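Alr1585 protein (Nostoc sp., PDB 5C2I) is a haem-containing DyP-type (dye-decolorizing) peroxidase that probably uses hydrogen peroxide to oxidise dyes and related substrates. Local coordinates at residues Q31-R40 with G90-L98; G39-F50 with S146-D157. The protein carries 1 engineered substitution. All coordinates share one frame; numbering follows the deposited sequence.

Contact 1: residues Q31-R40 with G90-L98; sequences QGNILKGHGR and GDVFANFFL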
# COMPACT_ATOMS: atom_id res chain seq x y z
N GLN A 31 36.15 6.96 5.07
CA GLN A 31 34.75 7.32 4.81
C GLN A 31 33.89 6.06 4.58
O GLN A 31 34.36 5.03 4.10
CB GLN A 31 34.63 8.21 3.57
CG GLN A 31 35.20 9.60 3.77
CD GLN A 31 34.81 10.54 2.66
OE1 GLN A 31 33.62 10.71 2.36
NE2 GLN A 31 35.79 11.17 2.06
N GLY A 32 32.61 6.15 4.93
CA GLY A 32 31.62 5.13 4.62
C GLY A 32 31.30 5.02 3.14
O GLY A 32 31.83 5.77 2.30
N ASN A 33 30.45 4.03 2.81
CA ASN A 33 29.97 3.76 1.44
C ASN A 33 31.01 3.12 0.54
O ASN A 33 30.72 2.82 -0.62
CB ASN A 33 29.42 5.04 0.79
CG ASN A 33 28.49 4.78 -0.39
OD1 ASN A 33 27.71 3.83 -0.40
ND2 ASN A 33 28.55 5.67 -1.37
N ILE A 34 32.19 2.83 1.08
CA ILE A 34 33.25 2.25 0.29
C ILE A 34 33.30 0.73 0.53
O ILE A 34 32.97 -0.03 -0.36
CB ILE A 34 34.59 2.94 0.59
CG1 ILE A 34 34.51 4.44 0.18
CG2 ILE A 34 35.73 2.28 -0.17
CD1 ILE A 34 35.65 5.31 0.74
N LEU A 35 33.65 0.30 1.75
CA LEU A 35 33.65 -1.11 2.10
C LEU A 35 32.26 -1.75 2.12
O LEU A 35 32.13 -2.95 1.87
CB LEU A 35 34.35 -1.36 3.42
CG LEU A 35 35.80 -0.90 3.48
CD1 LEU A 35 36.39 -1.21 4.84
CD2 LEU A 35 36.65 -1.50 2.36
N LYS A 36 31.26 -0.93 2.45
CA LYS A 36 29.87 -1.37 2.44
C LYS A 36 29.03 -0.19 2.05
O LYS A 36 29.21 0.93 2.54
CB LYS A 36 29.45 -1.89 3.85
CG LYS A 36 27.99 -2.35 3.96
CD LYS A 36 27.81 -3.28 5.16
CE LYS A 36 26.34 -3.51 5.50
NZ LYS A 36 25.64 -4.04 4.28
N GLY A 37 28.07 -0.42 1.16
CA GLY A 37 27.18 0.64 0.68
C GLY A 37 26.35 1.28 1.78
O GLY A 37 25.99 0.63 2.75
N HIS A 38 26.09 2.59 1.65
CA HIS A 38 25.33 3.31 2.70
C HIS A 38 23.91 2.75 2.88
O HIS A 38 23.34 2.91 3.94
CB HIS A 38 25.33 4.84 2.49
CG HIS A 38 24.69 5.31 1.22
ND1 HIS A 38 23.34 5.16 0.97
CD2 HIS A 38 25.19 6.00 0.17
CE1 HIS A 38 23.05 5.71 -0.20
NE2 HIS A 38 24.15 6.23 -0.71
N GLY A 39 23.37 2.12 1.85
CA GLY A 39 22.05 1.48 1.91
C GLY A 39 20.82 2.38 2.08
O GLY A 39 19.76 1.90 2.47
N ARG A 40 20.97 3.69 1.89
CA ARG A 40 19.85 4.62 2.07
C ARG A 40 19.07 4.70 0.77
O ARG A 40 19.63 4.58 -0.33
CB ARG A 40 20.31 6.02 2.50
CG ARG A 40 21.28 6.10 3.69
CD ARG A 40 20.73 5.60 5.03
NE ARG A 40 21.80 5.77 6.04
CZ ARG A 40 21.89 6.75 6.93
NH1 ARG A 40 20.95 7.70 7.07
NH2 ARG A 40 22.96 6.83 7.71
N GLY A 90 19.67 6.83 12.27
CA GLY A 90 20.84 7.65 12.52
C GLY A 90 20.79 9.00 11.83
O GLY A 90 19.77 9.41 11.28
N ASP A 91 21.91 9.70 11.89
CA ASP A 91 22.09 10.94 11.15
C ASP A 91 22.01 10.65 9.65
O ASP A 91 22.10 9.48 9.22
CB ASP A 91 23.49 11.50 11.43
CG ASP A 91 23.71 11.91 12.88
OD1 ASP A 91 22.74 12.23 13.59
OD2 ASP A 91 24.89 11.90 13.31
N VAL A 92 21.88 11.70 8.84
CA VAL A 92 22.11 11.55 7.41
C VAL A 92 23.46 10.95 7.17
O VAL A 92 24.39 11.10 7.97
CB VAL A 92 22.04 12.89 6.59
CG1 VAL A 92 20.64 13.42 6.55
CG2 VAL A 92 22.99 13.93 7.10
N PHE A 93 23.58 10.28 6.05
CA PHE A 93 24.85 9.75 5.59
C PHE A 93 25.52 10.79 4.70
O PHE A 93 24.86 11.41 3.86
CB PHE A 93 24.64 8.46 4.78
CG PHE A 93 25.92 7.85 4.31
CD1 PHE A 93 26.52 8.30 3.12
CD2 PHE A 93 26.63 7.00 5.14
CE1 PHE A 93 27.79 7.89 2.78
CE2 PHE A 93 27.87 6.51 4.75
CZ PHE A 93 28.44 6.95 3.57
N ALA A 94 26.84 10.98 4.83
CA ALA A 94 27.53 11.91 3.92
C ALA A 94 28.93 11.44 3.51
O ALA A 94 29.72 10.97 4.37
CB ALA A 94 27.60 13.30 4.54
N ASN A 95 29.26 11.67 2.24
CA ASN A 95 30.60 11.50 1.70
C ASN A 95 31.05 12.85 1.13
O ASN A 95 30.23 13.70 0.74
CB ASN A 95 30.64 10.54 0.51
CG ASN A 95 30.62 9.07 0.84
OD1 ASN A 95 29.90 8.31 0.20
ND2 ASN A 95 31.48 8.64 1.77
N PHE A 96 32.36 13.01 1.01
CA PHE A 96 32.94 14.14 0.30
C PHE A 96 34.09 13.64 -0.58
O PHE A 96 35.00 12.94 -0.08
CB PHE A 96 33.45 15.19 1.28
CG PHE A 96 34.03 16.42 0.63
CD1 PHE A 96 33.20 17.41 0.16
CD2 PHE A 96 35.40 16.57 0.47
CE1 PHE A 96 33.72 18.52 -0.50
CE2 PHE A 96 35.93 17.69 -0.14
CZ PHE A 96 35.09 18.67 -0.62
N PHE A 97 34.07 14.01 -1.85
CA PHE A 97 35.10 13.59 -2.82
C PHE A 97 35.76 14.78 -3.49
O PHE A 97 35.10 15.80 -3.76
CB PHE A 97 34.48 12.71 -3.89
CG PHE A 97 33.60 11.58 -3.38
CD1 PHE A 97 34.13 10.38 -3.00
CD2 PHE A 97 32.21 11.74 -3.31
CE1 PHE A 97 33.30 9.37 -2.53
CE2 PHE A 97 31.39 10.73 -2.90
CZ PHE A 97 31.92 9.53 -2.49
N LEU A 98 37.05 14.65 -3.79
CA LEU A 98 37.81 15.66 -4.54
C LEU A 98 38.29 15.12 -5.87
O LEU A 98 38.75 13.98 -5.95
CB LEU A 98 39.04 16.15 -3.74
CG LEU A 98 38.71 17.02 -2.52
CD1 LEU A 98 39.91 17.12 -1.61
CD2 LEU A 98 38.23 18.39 -2.95
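Between Q31 and N95 the CA atoms come within 6.7 Å, and between H38 and F93 within 7.1 Å, so the irregular loop 31-40 comes near strand 93-98 at Q31 and at H38 and bows away between them. At the first meeting the Q31 amide lies against the backbone of F96 like a strand partner: OE1 accepts from F96 N at 2.9 Å, and NE2 gives a nearly straight bond (172°) to F96 O, in the plane of that carbonyl. The same OE1 takes a second bond from N95 ND2, which stands above the carbonyl plane. N95 ND2 spends its other hydrogen on G32 O at 2.9 Å, so both its N-H groups hold the loop. With an alanine at Q31, F96 N and F96 O would probably lose these mates, and the N95 amide would be freer to turn. Further along, F93 reaches into the bow: H38 CB sits over the middle of its ring, 3.5 Å from the centroid, a CH-pi contact, while G32 C meets the ring edge at CZ. With CG anti to the backbone N (chi1 -179°), the F93 ring is carried out to the loop. R40 closes the far end, NH1 and NH2 both gripping D91 O end-on, at 3.0 Å for NH1, and F93 CB lies over one guanidinium face. A salt bridge to E79 of helix 73-86 also holds R40; Q76 of that helix binds the loop backbone. Strand 150-156 pairs with strand 93-98, and helix 461-465 packs on Q31 and F96.

Contact 2: residues G39-F50 with S146-D157; sequences GRDHSVHLFLQF and SEIHALVLIADD
V44, L46 and L48 pair with I154, V152 and A150 through antiparallel backbone hydrogen bonds, of which L46 N to V152 O (2.9 Å, 174°) is nearly straight. Side chains alternate between the two faces of the sheet. On one, L151 CD1 stands over the centre of the F47 ring, 3.8 Å from its centroid, a CH-pi contact, with I148 CG2 at the ring edge; beside them H45 and L153 run alongside, pointing the same way. On the other, L48 CD1 meets V152 CG2 at 3.7 Å, and I154 CD1 approaches L46 CD1. The pair belongs to the antiparallel sheet of a DyP dimeric alpha+beta barrel domain. Its ladder ends in a classic beta bulge, where H149 and A150 both face L48: L48 O takes a bond of 2.8 Å from H149 N and a weak one from A150 N. Beyond the bulge the H149 ring is held on two sides, ND1 accepting from F50 N at 2.9 Å and NE2 donating to E147 OE2. Q49, extended with CG anti to its own N (chi1 -175°), lays CG over one face of that ring and sends NE2 to a lone pair of E147 O at 2.8 Å. At the other end D157 OD1 receives D41 N, and R40 NH1 makes a long salt bridge of 3.4 Å to D156 OD1, although its stronger partner is D91 O; D158 N holds D156 OD2. Farther out, Y256 binds H45 ND1 and, like F144, meets F47 edge-to-face, helix 159-176 covers L46 and I154, and V160 of a second subunit touches H42.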
# COMPACT_ATOMS: atom_id res chain seq x y z
N GLY A 39 23.37 2.12 1.85
CA GLY A 39 22.05 1.48 1.91
C GLY A 39 20.82 2.38 2.08
O GLY A 39 19.76 1.90 2.47
N ARG A 40 20.97 3.69 1.89
CA ARG A 40 19.85 4.62 2.07
C ARG A 40 19.07 4.70 0.77
O ARG A 40 19.63 4.58 -0.33
CB ARG A 40 20.31 6.02 2.50
CG ARG A 40 21.28 6.10 3.69
CD ARG A 40 20.73 5.60 5.03
NE ARG A 40 21.80 5.77 6.04
CZ ARG A 40 21.89 6.75 6.93
NH1 ARG A 40 20.95 7.70 7.07
NH2 ARG A 40 22.96 6.83 7.71
N ASP A 41 17.78 4.95 0.89
CA ASP A 41 16.89 4.94 -0.28
C ASP A 41 16.97 6.17 -1.18
O ASP A 41 16.56 6.12 -2.33
CB ASP A 41 15.45 4.79 0.18
CG ASP A 41 15.12 3.36 0.53
OD1 ASP A 41 15.58 2.44 -0.21
OD2 ASP A 41 14.38 3.19 1.54
N HIS A 42 17.50 7.25 -0.67
CA HIS A 42 17.54 8.51 -1.42
C HIS A 42 18.90 9.16 -1.23
O HIS A 42 19.50 9.08 -0.15
CB HIS A 42 16.46 9.46 -0.95
CG HIS A 42 15.08 8.96 -1.18
ND1 HIS A 42 14.46 9.07 -2.41
CD2 HIS A 42 14.23 8.29 -0.38
CE1 HIS A 42 13.28 8.47 -2.35
NE2 HIS A 42 13.11 7.99 -1.13
N SER A 43 19.38 9.81 -2.27
CA SER A 43 20.60 10.54 -2.15
C SER A 43 20.57 11.80 -2.98
O SER A 43 19.74 11.96 -3.89
CB SER A 43 21.76 9.65 -2.53
OG SER A 43 21.64 9.32 -3.86
N VAL A 44 21.44 12.72 -2.58
CA VAL A 44 21.65 13.97 -3.32
C VAL A 44 23.13 14.03 -3.63
O VAL A 44 23.98 13.81 -2.75
CB VAL A 44 21.19 15.20 -2.53
CG1 VAL A 44 21.52 16.50 -3.26
CG2 VAL A 44 19.68 15.12 -2.22
N HIS A 45 23.43 14.33 -4.89
CA HIS A 45 24.78 14.50 -5.37
C HIS A 45 24.95 15.95 -5.80
O HIS A 45 24.23 16.40 -6.69
CB HIS A 45 25.02 13.60 -6.59
CG HIS A 45 24.90 12.14 -6.30
ND1 HIS A 45 24.77 11.21 -7.30
CD2 HIS A 45 24.83 11.45 -5.13
CE1 HIS A 45 24.68 10.01 -6.76
NE2 HIS A 45 24.70 10.13 -5.45
N LEU A 46 25.85 16.68 -5.14
CA LEU A 46 26.15 18.08 -5.48
C LEU A 46 27.56 18.18 -6.02
O LEU A 46 28.53 17.91 -5.30
CB LEU A 46 25.98 18.96 -4.26
CG LEU A 46 24.68 18.91 -3.50
CD1 LEU A 46 24.75 19.75 -2.23
CD2 LEU A 46 23.52 19.35 -4.40
N PHE A 47 27.67 18.56 -7.28
CA PHE A 47 28.96 18.75 -7.92
C PHE A 47 29.35 20.20 -7.79
O PHE A 47 28.56 21.10 -8.10
CB PHE A 47 28.90 18.36 -9.40
CG PHE A 47 28.74 16.88 -9.61
CD1 PHE A 47 27.47 16.30 -9.60
CD2 PHE A 47 29.83 16.09 -9.76
CE1 PHE A 47 27.32 14.93 -9.78
CE2 PHE A 47 29.70 14.72 -9.90
CZ PHE A 47 28.45 14.14 -9.94
N LEU A 48 30.57 20.43 -7.34
CA LEU A 48 31.04 21.74 -6.97
C LEU A 48 32.20 22.22 -7.76
O LEU A 48 33.08 21.46 -8.10
CB LEU A 48 31.50 21.73 -5.51
CG LEU A 48 30.55 21.14 -4.50
CD1 LEU A 48 31.19 21.26 -3.11
CD2 LEU A 48 29.20 21.84 -4.52
N GLN A 49 32.18 23.52 -8.04
CA GLN A 49 33.35 24.28 -8.47
C GLN A 49 33.56 25.41 -7.48
O GLN A 49 32.69 26.31 -7.32
CB GLN A 49 33.15 24.87 -9.84
CG GLN A 49 34.36 25.58 -10.42
CD GLN A 49 34.02 26.14 -11.79
OE1 GLN A 49 33.79 27.32 -11.93
NE2 GLN A 49 33.97 25.29 -12.79
N PHE A 50 34.69 25.37 -6.78
CA PHE A 50 34.97 26.38 -5.77
C PHE A 50 35.23 27.74 -6.41
O PHE A 50 35.75 27.84 -7.52
CB PHE A 50 36.14 25.92 -4.88
CG PHE A 50 35.84 24.64 -4.13
CD1 PHE A 50 34.77 24.58 -3.23
CD2 PHE A 50 36.62 23.52 -4.29
CE1 PHE A 50 34.48 23.41 -2.55
CE2 PHE A 50 36.33 22.35 -3.61
CZ PHE A 50 35.26 22.29 -2.74
N SER A 146 31.53 21.64 -16.98
CA SER A 146 32.31 22.54 -16.12
C SER A 146 33.50 21.82 -15.54
O SER A 146 33.52 20.60 -15.48
CB SER A 146 31.44 23.02 -14.96
OG SER A 146 30.42 23.89 -15.44
N GLU A 147 34.50 22.58 -15.09
CA GLU A 147 35.58 22.02 -14.32
C GLU A 147 35.00 21.71 -12.92
O GLU A 147 34.49 22.58 -12.24
CB GLU A 147 36.75 23.00 -14.21
CG GLU A 147 37.88 22.46 -13.36
CD GLU A 147 39.10 23.37 -13.31
OE1 GLU A 147 39.64 23.67 -14.40
OE2 GLU A 147 39.54 23.74 -12.19
N ILE A 148 35.00 20.44 -12.57
CA ILE A 148 34.44 19.99 -11.32
C ILE A 148 35.56 19.78 -10.31
O ILE A 148 36.55 19.11 -10.62
CB ILE A 148 33.64 18.71 -11.53
CG1 ILE A 148 32.44 19.01 -12.42
CG2 ILE A 148 33.20 18.10 -10.21
CD1 ILE A 148 31.69 17.76 -12.87
N HIS A 149 35.40 20.37 -9.14
CA HIS A 149 36.38 20.24 -8.06
C HIS A 149 36.08 19.17 -7.05
O HIS A 149 36.98 18.59 -6.44
CB HIS A 149 36.54 21.60 -7.35
CG HIS A 149 37.14 22.67 -8.20
ND1 HIS A 149 37.00 24.01 -7.94
CD2 HIS A 149 37.90 22.60 -9.33
CE1 HIS A 149 37.63 24.72 -8.85
NE2 HIS A 149 38.19 23.89 -9.70
N ALA A 150 34.79 18.94 -6.80
CA ALA A 150 34.38 18.10 -5.70
C ALA A 150 32.97 17.60 -5.87
O ALA A 150 32.18 18.17 -6.65
CB ALA A 150 34.51 18.87 -4.39
N LEU A 151 32.65 16.54 -5.14
CA LEU A 151 31.32 16.00 -5.09
C LEU A 151 30.95 15.86 -3.61
O LEU A 151 31.66 15.18 -2.84
CB LEU A 151 31.26 14.66 -5.80
CG LEU A 151 29.98 13.79 -5.65
CD1 LEU A 151 28.69 14.46 -6.10
CD2 LEU A 151 30.16 12.46 -6.38
N VAL A 152 29.80 16.40 -3.24
CA VAL A 152 29.18 16.13 -1.96
C VAL A 152 28.05 15.11 -2.17
O VAL A 152 27.18 15.29 -3.01
CB VAL A 152 28.61 17.43 -1.38
CG1 VAL A 152 27.91 17.19 -0.08
CG2 VAL A 152 29.73 18.44 -1.19
N LEU A 153 28.04 14.06 -1.34
CA LEU A 153 26.99 13.04 -1.42
C LEU A 153 26.32 13.00 -0.05
O LEU A 153 26.98 12.78 0.96
CB LEU A 153 27.60 11.69 -1.79
CG LEU A 153 26.67 10.46 -1.93
CD1 LEU A 153 27.37 9.40 -2.78
CD2 LEU A 153 26.27 9.88 -0.58
N ILE A 154 25.00 13.20 -0.03
CA ILE A 154 24.20 13.11 1.18
C ILE A 154 23.03 12.16 0.96
O ILE A 154 22.39 12.21 -0.08
CB ILE A 154 23.61 14.49 1.59
CG1 ILE A 154 24.74 15.53 1.67
CG2 ILE A 154 22.98 14.41 2.98
CD1 ILE A 154 24.80 16.37 0.46
N ALA A 155 22.79 11.25 1.91
CA ALA A 155 21.82 10.21 1.73
C ALA A 155 21.03 9.92 3.00
O ALA A 155 21.51 10.08 4.12
CB ALA A 155 22.50 8.93 1.19
N ASP A 156 19.79 9.51 2.80
CA ASP A 156 18.89 9.26 3.89
C ASP A 156 17.67 8.50 3.34
O ASP A 156 17.32 8.65 2.19
CB ASP A 156 18.39 10.55 4.52
CG ASP A 156 17.93 10.34 5.97
OD1 ASP A 156 18.80 10.32 6.88
OD2 ASP A 156 16.73 10.10 6.21
N ASP A 157 17.03 7.70 4.20
CA ASP A 157 15.77 7.04 3.79
C ASP A 157 14.56 7.98 3.74
O ASP A 157 13.62 7.71 2.99
CB ASP A 157 15.46 5.88 4.74
CG ASP A 157 16.45 4.72 4.58
OD1 ASP A 157 16.93 4.44 3.48
OD2 ASP A 157 16.73 4.08 5.60
O HOH W 1 18.64 2.31 5.31
O HOH W 2 18.16 7.10 6.80
O HOH W 3 34.71 25.36 -15.66

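In the fold
Contacts 1 and 2 adjoin, their centres 11 Å apart, and share G39 and R40, where loop 31-40 runs into strand 42-50. Strand 150-156 lies between strands 93-98 and 42-50 in one antiparallel sheet, so contact 2 is the inner strand pair and contact 1 lays the loop against the outer strand. F93 N to A155 O and N95 N to L153 O, both 2.8 Å and probably hydrogen bonds, join them, and H38 CE1 packs on A155 CB at 3.5 Å. R40 is the residue whose side chain takes part in both. Neither forms the haem site: the side chain of H45, in contact 2, lies about 14 Å from the haem.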